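Local coordinates for protein serine protease pet (Escherichia coli, PDB 4OM9) that acts as an autotransporter enterotoxin of enteroaggregative E. coli, its secreted passenger domain being a serine protease that probably cleaves the host protein alpha-fodrin, at residues H523-T528 / S564-S569; I621-G626 / D639-D644; A8-Y13 / N549-V554. All coordinates share one frame; numbering follows the deposited sequence.

Interaction 1 of 3, residues H523-T528 / S564-S569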
loop_
_atom_site.group_PDB
_atom_site.type_symbol
_atom_site.label_atom_id
_atom_site.label_comp_id
_atom_site.label_asym_id
_atom_site.label_seq_id
_atom_site.Cartn_x
_atom_site.Cartn_y
_atom_site.Cartn_z
ATOM N N HIS A 523 -4.596 14.685 -1.384
ATOM C CA HIS A 523 -5.586 15.516 -2.024
ATOM C C HIS A 523 -4.993 16.886 -2.266
ATOM O O HIS A 523 -3.955 17.257 -1.693
ATOM C CB HIS A 523 -6.873 15.628 -1.180
ATOM C CG HIS A 523 -7.561 14.323 -0.959
ATOM N ND1 HIS A 523 -8.641 13.906 -1.714
ATOM C CD2 HIS A 523 -7.299 13.304 -0.099
ATOM C CE1 HIS A 523 -9.031 12.715 -1.315
ATOM N NE2 HIS A 523 -8.228 12.320 -0.337
ATOM N N ALA A 524 -5.657 17.630 -3.143
ATOM C CA ALA A 524 -5.313 19.009 -3.403
ATOM C C ALA A 524 -5.664 19.833 -2.177
ATOM O O ALA A 524 -6.544 19.461 -1.387
ATOM C CB ALA A 524 -6.068 19.530 -4.633
ATOM N N ILE A 525 -4.981 20.956 -2.020
ATOM C CA ILE A 525 -5.374 21.932 -1.024
ATOM C C ILE A 525 -5.636 23.248 -1.738
ATOM O O ILE A 525 -5.443 23.349 -2.942
ATOM C CB ILE A 525 -4.301 22.110 0.052
ATOM C CG1 ILE A 525 -3.057 22.783 -0.542
ATOM C CG2 ILE A 525 -3.950 20.752 0.696
ATOM C CD1 ILE A 525 -1.898 22.840 0.436
ATOM N N PHE A 526 -6.077 24.248 -0.993
ATOM C CA PHE A 526 -6.407 25.536 -1.571
ATOM C C PHE A 526 -5.199 26.463 -1.581
ATOM O O PHE A 526 -5.088 27.328 -2.456
ATOM C CB PHE A 526 -7.550 26.180 -0.801
ATOM C CG PHE A 526 -8.728 25.268 -0.586
ATOM C CD1 PHE A 526 -9.488 24.828 -1.664
ATOM C CD2 PHE A 526 -9.090 24.875 0.693
ATOM C CE1 PHE A 526 -10.568 23.999 -1.477
ATOM C CE2 PHE A 526 -10.164 24.054 0.887
ATOM C CZ PHE A 526 -10.906 23.612 -0.202
ATOM N N ARG A 527 -4.295 26.272 -0.611
ATOM C CA ARG A 527 -3.153 27.171 -0.414
ATOM C C ARG A 527 -2.115 26.531 0.517
ATOM O O ARG A 527 -2.468 26.056 1.598
ATOM C CB ARG A 527 -3.639 28.514 0.156
ATOM C CG ARG A 527 -2.565 29.590 0.288
ATOM C CD ARG A 527 -3.116 30.862 0.941
ATOM N NE ARG A 527 -3.511 30.663 2.337
ATOM C CZ ARG A 527 -4.401 31.413 2.989
ATOM N NH1 ARG A 527 -5.008 32.422 2.376
ATOM N NH2 ARG A 527 -4.689 31.153 4.256
ATOM N N THR A 528 -0.843 26.504 0.119
ATOM C CA THR A 528 0.122 25.778 0.949
ATOM C C THR A 528 0.830 26.710 1.931
ATOM O O THR A 528 1.195 26.270 3.007
ATOM C CB THR A 528 1.170 24.957 0.104
ATOM O OG1 THR A 528 2.507 25.186 0.583
ATOM C CG2 THR A 528 1.108 25.262 -1.340
ATOM N N SER A 564 -12.248 19.929 3.813
ATOM C CA SER A 564 -12.209 21.378 3.677
ATOM C C SER A 564 -11.213 22.020 4.639
ATOM O O SER A 564 -11.247 23.228 4.877
ATOM C CB SER A 564 -13.610 21.957 3.910
ATOM O OG SER A 564 -14.607 21.229 3.198
ATOM N N ASN A 565 -10.316 21.215 5.194
ATOM C CA ASN A 565 -9.391 21.723 6.196
ATOM C C ASN A 565 -8.051 22.163 5.617
ATOM O O ASN A 565 -7.096 22.367 6.360
ATOM C CB ASN A 565 -9.165 20.670 7.294
ATOM C CG ASN A 565 -8.454 19.405 6.785
ATOM O OD1 ASN A 565 -8.057 19.309 5.616
ATOM N ND2 ASN A 565 -8.295 18.427 7.678
ATOM N N ASN A 566 -7.978 22.288 4.294
ATOM C CA ASN A 566 -6.738 22.724 3.631
ATOM C C ASN A 566 -5.482 21.885 3.992
ATOM O O ASN A 566 -4.373 22.398 3.962
ATOM C CB ASN A 566 -6.476 24.208 3.950
ATOM C CG ASN A 566 -5.559 24.891 2.928
ATOM O OD1 ASN A 566 -5.556 24.551 1.748
ATOM N ND2 ASN A 566 -4.789 25.866 3.392
ATOM N N GLN A 567 -5.657 20.607 4.334
ATOM C CA GLN A 567 -4.511 19.703 4.544
ATOM C C GLN A 567 -4.471 18.649 3.455
ATOM O O GLN A 567 -5.519 18.216 2.973
ATOM C CB GLN A 567 -4.572 19.004 5.899
ATOM C CG GLN A 567 -5.013 19.870 7.046
ATOM C CD GLN A 567 -4.030 20.966 7.338
ATOM O OE1 GLN A 567 -2.981 20.726 7.936
ATOM N NE2 GLN A 567 -4.357 22.186 6.917
ATOM N N VAL A 568 -3.262 18.227 3.086
ATOM C CA VAL A 568 -3.064 17.341 1.947
ATOM C C VAL A 568 -3.721 15.993 2.167
ATOM O O VAL A 568 -4.316 15.419 1.249
ATOM C CB VAL A 568 -1.567 17.140 1.649
ATOM C CG1 VAL A 568 -1.367 15.914 0.759
ATOM C CG2 VAL A 568 -0.986 18.384 0.979
ATOM N N SER A 569 -3.620 15.494 3.395
ATOM C CA SER A 569 -4.377 14.316 3.808
ATOM C C SER A 569 -4.696 14.471 5.272
ATOM O O SER A 569 -4.238 15.420 5.903
ATOM C CB SER A 569 -3.597 13.021 3.549
ATOM O OG SER A 569 -2.347 13.024 4.232
HETATM O O HOH W 1 -7.343 19.088 1.180
#

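Interaction 2 of 3, residues I621-G626 / D639-D644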
loop_
_atom_site.group_PDB
_atom_site.type_symbol
_atom_site.label_atom_id
_atom_site.label_comp_id
_atom_site.label_asym_id
_atom_site.label_seq_id
_atom_site.Cartn_x
_atom_site.Cartn_y
_atom_site.Cartn_z
ATOM N N ILE A 621 1.449 10.684 8.726
ATOM C CA ILE A 621 1.217 11.351 7.450
ATOM C C ILE A 621 2.206 12.487 7.283
ATOM O O ILE A 621 2.783 12.982 8.269
ATOM C CB ILE A 621 -0.223 11.892 7.316
ATOM C CG1 ILE A 621 -0.490 12.994 8.337
ATOM C CG2 ILE A 621 -1.225 10.771 7.464
ATOM C CD1 ILE A 621 -1.865 13.676 8.174
ATOM N N ASP A 622 2.376 12.891 6.023
ATOM C CA ASP A 622 3.337 13.896 5.604
ATOM C C ASP A 622 2.542 15.074 5.066
ATOM O O ASP A 622 1.850 14.948 4.063
ATOM C CB ASP A 622 4.287 13.285 4.551
ATOM C CG ASP A 622 5.263 14.302 3.909
ATOM O OD1 ASP A 622 5.394 15.450 4.390
ATOM O OD2 ASP A 622 5.922 13.913 2.918
ATOM N N LEU A 623 2.618 16.212 5.740
ATOM C CA LEU A 623 1.925 17.399 5.283
ATOM C C LEU A 623 2.409 17.930 3.910
ATOM O O LEU A 623 1.758 18.795 3.315
ATOM C CB LEU A 623 2.040 18.497 6.327
ATOM C CG LEU A 623 1.289 18.177 7.625
ATOM C CD1 LEU A 623 1.415 19.317 8.630
ATOM C CD2 LEU A 623 -0.187 17.861 7.336
ATOM N N TYR A 624 3.527 17.413 3.406
ATOM C CA TYR A 624 3.997 17.815 2.089
ATOM C C TYR A 624 4.168 16.622 1.185
ATOM O O TYR A 624 4.873 16.691 0.163
ATOM C CB TYR A 624 5.310 18.573 2.173
ATOM C CG TYR A 624 5.233 19.860 2.941
ATOM C CD1 TYR A 624 4.556 20.959 2.420
ATOM C CD2 TYR A 624 5.856 19.992 4.179
ATOM C CE1 TYR A 624 4.491 22.156 3.114
ATOM C CE2 TYR A 624 5.786 21.182 4.888
ATOM C CZ TYR A 624 5.104 22.262 4.347
ATOM O OH TYR A 624 5.040 23.452 5.037
ATOM N N SER A 625 3.522 15.531 1.561
ATOM C CA SER A 625 3.402 14.375 0.692
ATOM C C SER A 625 2.955 14.789 -0.727
ATOM O O SER A 625 2.000 15.557 -0.894
ATOM C CB SER A 625 2.402 13.387 1.309
ATOM O OG SER A 625 2.129 12.327 0.425
ATOM N N GLY A 626 3.652 14.298 -1.743
ATOM C CA GLY A 626 3.296 14.616 -3.105
ATOM C C GLY A 626 3.820 15.966 -3.544
ATOM O O GLY A 626 3.835 16.258 -4.731
ATOM N N ASP A 639 7.161 17.210 6.650
ATOM C CA ASP A 639 6.575 17.556 7.938
ATOM C C ASP A 639 5.599 16.466 8.332
ATOM O O ASP A 639 4.584 16.248 7.674
ATOM C CB ASP A 639 5.864 18.912 7.891
ATOM C CG ASP A 639 5.499 19.426 9.273
ATOM O OD1 ASP A 639 5.701 18.695 10.259
ATOM O OD2 ASP A 639 5.017 20.566 9.381
ATOM N N ILE A 640 5.916 15.789 9.423
ATOM C CA ILE A 640 5.226 14.573 9.786
ATOM C C ILE A 640 4.268 14.770 10.949
ATOM O O ILE A 640 4.617 15.373 11.961
ATOM C CB ILE A 640 6.238 13.470 10.132
ATOM C CG1 ILE A 640 6.986 13.052 8.872
ATOM C CG2 ILE A 640 5.541 12.265 10.728
ATOM C CD1 ILE A 640 8.174 12.214 9.164
ATOM N N LYS A 641 3.050 14.268 10.788
ATOM C CA LYS A 641 2.127 14.167 11.914
ATOM C C LYS A 641 1.745 12.716 12.151
ATOM O O LYS A 641 1.720 11.896 11.229
ATOM C CB LYS A 641 0.873 15.017 11.687
ATOM C CG LYS A 641 1.161 16.507 11.707
ATOM C CD LYS A 641 1.807 16.909 13.032
ATOM C CE LYS A 641 2.740 18.107 12.869
ATOM N NZ LYS A 641 2.037 19.330 12.395
ATOM N N SER A 642 1.454 12.400 13.402
ATOM C CA SER A 642 1.004 11.071 13.735
ATOM C C SER A 642 -0.137 11.147 14.730
ATOM O O SER A 642 -0.331 12.158 15.396
ATOM C CB SER A 642 2.159 10.240 14.289
ATOM O OG SER A 642 2.772 10.890 15.386
ATOM N N GLY A 643 -0.895 10.064 14.817
ATOM C CA GLY A 643 -1.991 9.961 15.750
ATOM C C GLY A 643 -2.699 8.643 15.524
ATOM O O GLY A 643 -2.340 7.877 14.634
ATOM N N ASP A 644 -3.701 8.374 16.341
ATOM C CA ASP A 644 -4.504 7.188 16.165
ATOM C C ASP A 644 -5.186 7.188 14.804
ATOM O O ASP A 644 -5.789 8.188 14.385
ATOM C CB ASP A 644 -5.549 7.094 17.276
ATOM C CG ASP A 644 -4.925 6.916 18.649
ATOM O OD1 ASP A 644 -3.839 6.311 18.741
ATOM O OD2 ASP A 644 -5.520 7.384 19.643
#

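Interaction 3 of 3, residues A8-Y13 / N549-V554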
loop_
_atom_site.group_PDB
_atom_site.type_symbol
_atom_site.label_atom_id
_atom_site.label_comp_id
_atom_site.label_asym_id
_atom_site.label_seq_id
_atom_site.Cartn_x
_atom_site.Cartn_y
_atom_site.Cartn_z
ATOM N N ALA A 8 -21.191 19.979 -5.147
ATOM C CA ALA A 8 -19.868 19.386 -5.040
ATOM C C ALA A 8 -19.032 20.097 -3.999
ATOM O O ALA A 8 -19.233 21.271 -3.726
ATOM C CB ALA A 8 -19.168 19.425 -6.385
ATOM N N TRP A 9 -18.077 19.387 -3.422
ATOM C CA TRP A 9 -17.101 20.052 -2.566
ATOM C C TRP A 9 -16.099 20.859 -3.387
ATOM O O TRP A 9 -15.748 20.493 -4.514
ATOM C CB TRP A 9 -16.353 19.047 -1.708
ATOM C CG TRP A 9 -17.016 18.734 -0.445
ATOM C CD1 TRP A 9 -16.676 19.191 0.791
ATOM C CD2 TRP A 9 -18.135 17.866 -0.264
ATOM N NE1 TRP A 9 -17.523 18.670 1.730
ATOM C CE2 TRP A 9 -18.424 17.843 1.108
ATOM C CE3 TRP A 9 -18.924 17.105 -1.137
ATOM C CZ2 TRP A 9 -19.468 17.090 1.642
ATOM C CZ3 TRP A 9 -19.956 16.355 -0.614
ATOM C CH2 TRP A 9 -20.225 16.357 0.763
ATOM N N ALA A 10 -15.638 21.953 -2.800
ATOM C CA ALA A 10 -14.715 22.850 -3.458
ATOM C C ALA A 10 -13.448 22.091 -3.878
ATOM O O ALA A 10 -12.928 22.280 -4.974
ATOM C CB ALA A 10 -14.384 24.021 -2.530
ATOM N N ARG A 11 -12.999 21.197 -3.003
ATOM C CA ARG A 11 -11.759 20.454 -3.188
ATOM C C ARG A 11 -11.893 19.464 -4.348
ATOM O O ARG A 11 -10.890 19.028 -4.947
ATOM C CB ARG A 11 -11.398 19.741 -1.877
ATOM C CG ARG A 11 -10.335 18.675 -1.967
ATOM C CD ARG A 11 -10.006 18.144 -0.589
ATOM N NE ARG A 11 -10.436 16.764 -0.429
ATOM C CZ ARG A 11 -10.097 15.998 0.603
ATOM N NH1 ARG A 11 -9.315 16.483 1.558
ATOM N NH2 ARG A 11 -10.520 14.745 0.677
ATOM N N ASP A 12 -13.140 19.135 -4.685
ATOM C CA ASP A 12 -13.400 18.180 -5.755
ATOM C C ASP A 12 -12.940 18.672 -7.136
ATOM O O ASP A 12 -12.380 17.901 -7.921
ATOM C CB ASP A 12 -14.889 17.830 -5.795
ATOM C CG ASP A 12 -15.321 17.002 -4.599
ATOM O OD1 ASP A 12 -14.451 16.323 -4.011
ATOM O OD2 ASP A 12 -16.529 17.011 -4.258
ATOM N N TYR A 13 -13.182 19.947 -7.436
ATOM C CA TYR A 13 -12.725 20.508 -8.697
ATOM C C TYR A 13 -11.206 20.491 -8.788
ATOM O O TYR A 13 -10.645 20.274 -9.855
ATOM C CB TYR A 13 -13.236 21.939 -8.877
ATOM C CG TYR A 13 -14.734 22.067 -9.026
ATOM C CD1 TYR A 13 -15.338 21.947 -10.275
ATOM C CD2 TYR A 13 -15.546 22.318 -7.921
ATOM C CE1 TYR A 13 -16.719 22.069 -10.426
ATOM C CE2 TYR A 13 -16.922 22.434 -8.053
ATOM C CZ TYR A 13 -17.505 22.317 -9.311
ATOM O OH TYR A 13 -18.873 22.434 -9.450
ATOM N N ASN A 549 -15.754 27.224 6.598
ATOM C CA ASN A 549 -17.036 27.567 7.222
ATOM C C ASN A 549 -18.229 27.254 6.329
ATOM O O ASN A 549 -19.278 26.815 6.804
ATOM C CB ASN A 549 -17.088 29.046 7.601
ATOM C CG ASN A 549 -16.125 29.400 8.713
ATOM O OD1 ASN A 549 -15.737 28.548 9.528
ATOM N ND2 ASN A 549 -15.737 30.674 8.764
ATOM N N ALA A 550 -18.083 27.490 5.032
ATOM C CA ALA A 550 -19.229 27.353 4.152
ATOM C C ALA A 550 -19.611 25.887 3.982
ATOM O O ALA A 550 -20.755 25.574 3.675
ATOM C CB ALA A 550 -18.949 27.993 2.816
ATOM N N GLU A 551 -18.657 24.988 4.203
ATOM C CA GLU A 551 -18.925 23.560 4.083
ATOM C C GLU A 551 -18.977 22.844 5.455
ATOM O O GLU A 551 -19.050 21.607 5.528
ATOM C CB GLU A 551 -17.871 22.903 3.189
ATOM C CG GLU A 551 -17.738 23.519 1.796
ATOM C CD GLU A 551 -16.740 22.776 0.926
ATOM O OE1 GLU A 551 -15.612 22.516 1.404
ATOM O OE2 GLU A 551 -17.088 22.430 -0.225
ATOM N N ASN A 552 -18.956 23.622 6.536
ATOM C CA ASN A 552 -18.908 23.067 7.891
ATOM C C ASN A 552 -20.129 22.220 8.279
ATOM O O ASN A 552 -19.973 21.138 8.843
ATOM C CB ASN A 552 -18.736 24.190 8.910
ATOM C CG ASN A 552 -18.883 23.701 10.349
ATOM O OD1 ASN A 552 -18.123 22.843 10.804
ATOM N ND2 ASN A 552 -19.855 24.251 11.071
ATOM N N SER A 553 -21.332 22.703 7.966
ATOM C CA SER A 553 -22.569 22.010 8.325
ATOM C C SER A 553 -22.652 20.622 7.727
ATOM O O SER A 553 -22.898 19.658 8.446
ATOM C CB SER A 553 -23.794 22.828 7.889
ATOM O OG SER A 553 -23.794 24.083 8.534
ATOM N N VAL A 554 -22.455 20.526 6.416
ATOM C CA VAL A 554 -22.523 19.242 5.733
ATOM C C VAL A 554 -21.369 18.340 6.165
ATOM O O VAL A 554 -21.482 17.114 6.132
ATOM C CB VAL A 554 -22.508 19.407 4.192
ATOM C CG1 VAL A 554 -21.144 19.893 3.696
ATOM C CG2 VAL A 554 -22.878 18.096 3.508
HETATM O O HOH W 2 -13.789 21.117 -0.232
#

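Interaction 1 of 3, residues H523-T528 / S564-S569
N566 uses both ends of its carboxamide to bind the backbone of F526 and R527, an example of a side-chain amide binding backbone groups. Its OD1 accepts from F526 N at 2.8 Å, nearly along the C=O axis. The same oxygen takes a longer bond from R527 N at 3.2 Å, on a lone pair in the carbonyl plane. The amide nitrogen completes the grip, N566 ND2 donating to R527 O at 2.9 Å although that oxygen lies 24° out of the amide plane. In N566, whose backbone has a left-handed helical conformation, chi1 (-158°) sets CG anti to the backbone N; the amide beyond it reaches across to the other loop. The F526 ring is only 19° from parallel to this amide, and approaches OD1 obliquely.

Beside the amide, I525 sets its CG2 methyl against the Q567-V568 peptide, 3.5 Å from V568 N, and the same methyl meets V568 CG2. At the far end H523 N donates to V568 O at 2.7 Å. Between these points a water donates to both A524 O and Q567 O, joining two carbonyls that could not bond each other.

Next to N566 in sequence, the side chain of N565 closes an Asx turn by accepting from Q567 N, while Q567 NE2 returns a bond to N565 O. H523 is held by two carboxylates, ND1 by D15 of helix 10-17 and NE2 by D575. R527 forms a salt bridge with D542, and F526 packs on A10 and L14 of helix 10-17 and on W543 and I547 of helix 543-550.

One side-chain amide thus grips the F526-R527 backbone by three bonds, supplemented by one backbone bond and a bridging water, and the paired carboxylates around H523 would probably favour a protonated imidazole.

Interaction 2 of 3, residues I621-G626 / D639-D644
I621 and K641 form a hydrogen-bonded antiparallel pair, a compact case of a ladder that ends in a turn. I621 N donates to K641 O at 2.8 Å, and K641 N answers to I621 O at the same length. The next pair, D622 with I640, is non-hydrogen-bonded, its CA atoms 4.6 Å apart, and CA-H...O contacts accompany it, I640 CA lying 3.3 Å from I621 O. One further backbone bond, L623 N to D639 O, prolongs the ladder beyond the strand.

The two strands, 618-622 and 640-644, make a small antiparallel sheet, set apart from the parallel coils of the beta-helix that dominate this passenger domain. A type I turn from D622 to S625 leads the chain away from it.

Among side-chain polar contacts, D622 OD1 closes an Asx turn by accepting from Y624 N at 2.9 Å, well above the carboxylate plane, and receives a weak bond from D639 N. Its OD2 is bound by H474 and N628.

Van der Waals contacts are few. L623 lies alongside D639, pointing the same way, and its CD1 methyl touches the polar end of K641, 3.8 Å from NZ. The Y624 ring meets D639 CB obliquely through CE2, also at 3.8 Å.

Interaction 3 of 3, residues A8-Y13 / N549-V554
W9 and E551 meet at an oblique crossing, the indole and carboxylate planes 60° apart, and show how one acid can pack on a ring while binding a backbone amide. The pyrrole side of the indole does the touching: W9 CD1 is 3.4 Å from E551 OE2 and nearly as near to OE1. Because the chain of E551 runs extended beyond CG (chi2 -176°), its carboxylate spans the distance to the other segment. There OE2 lies close to W9 CA and accepts from A10 N at 3.0 Å, a bond reaching the syn side of the carboxylate 20° out of its plane. The second oxygen acts at one remove: a water donates to E551 OE1 at 2.8 Å and accepts from R11 N, while resting at the edge of the W9 ring, in its plane.

Both amides lie where the chain leads into helix 10-17, a placement that would probably be favourable for the negative charge of the carboxylate. The contact joins that helix, part of a region of the IgA1 protease family of clan PA, to the junction of helices 543-550 and 552-558, where E551 occupies the N-cap position of the second. On the segment 8-13 itself, W9 N is bonded to D12 OD2, and D12 N to W9 O.

At the benzene side of the indole, V554 comes in obliquely from helix 552-558 with both methyls: CG1 is 3.9 Å from W9 CZ2, and CG2 barely farther from the same atom. W9 NE1 donates to N555, and K35 and K563 make cation-pi contacts with the ring. E551 is held by further partners, OE2 by a salt bridge to K35 and OE1 probably by the hydroxyl of S564.

In the fold
Interactions 1 and 3 have centres about 12 Å apart and cross along the chain: 8-13, 523-528, 549-554 and 564-569 follow in that order. They share the long connection between strands 514-520 and 576-583, with its two short helices, and helix 10-17 supplies one side of interaction 3 and covers part of interaction 1. S564 touches both E551 and W9, joining the two contacts directly. Interaction 2 follows later in sequence, its centre about 12 Å from interaction 1 and 22 Å from interaction 3, and meets interaction 1 by packing of V568 against L623. The three therefore form a chain of contacts from the N-terminal helix through the helical connection to an antiparallel excursion of the beta-helix.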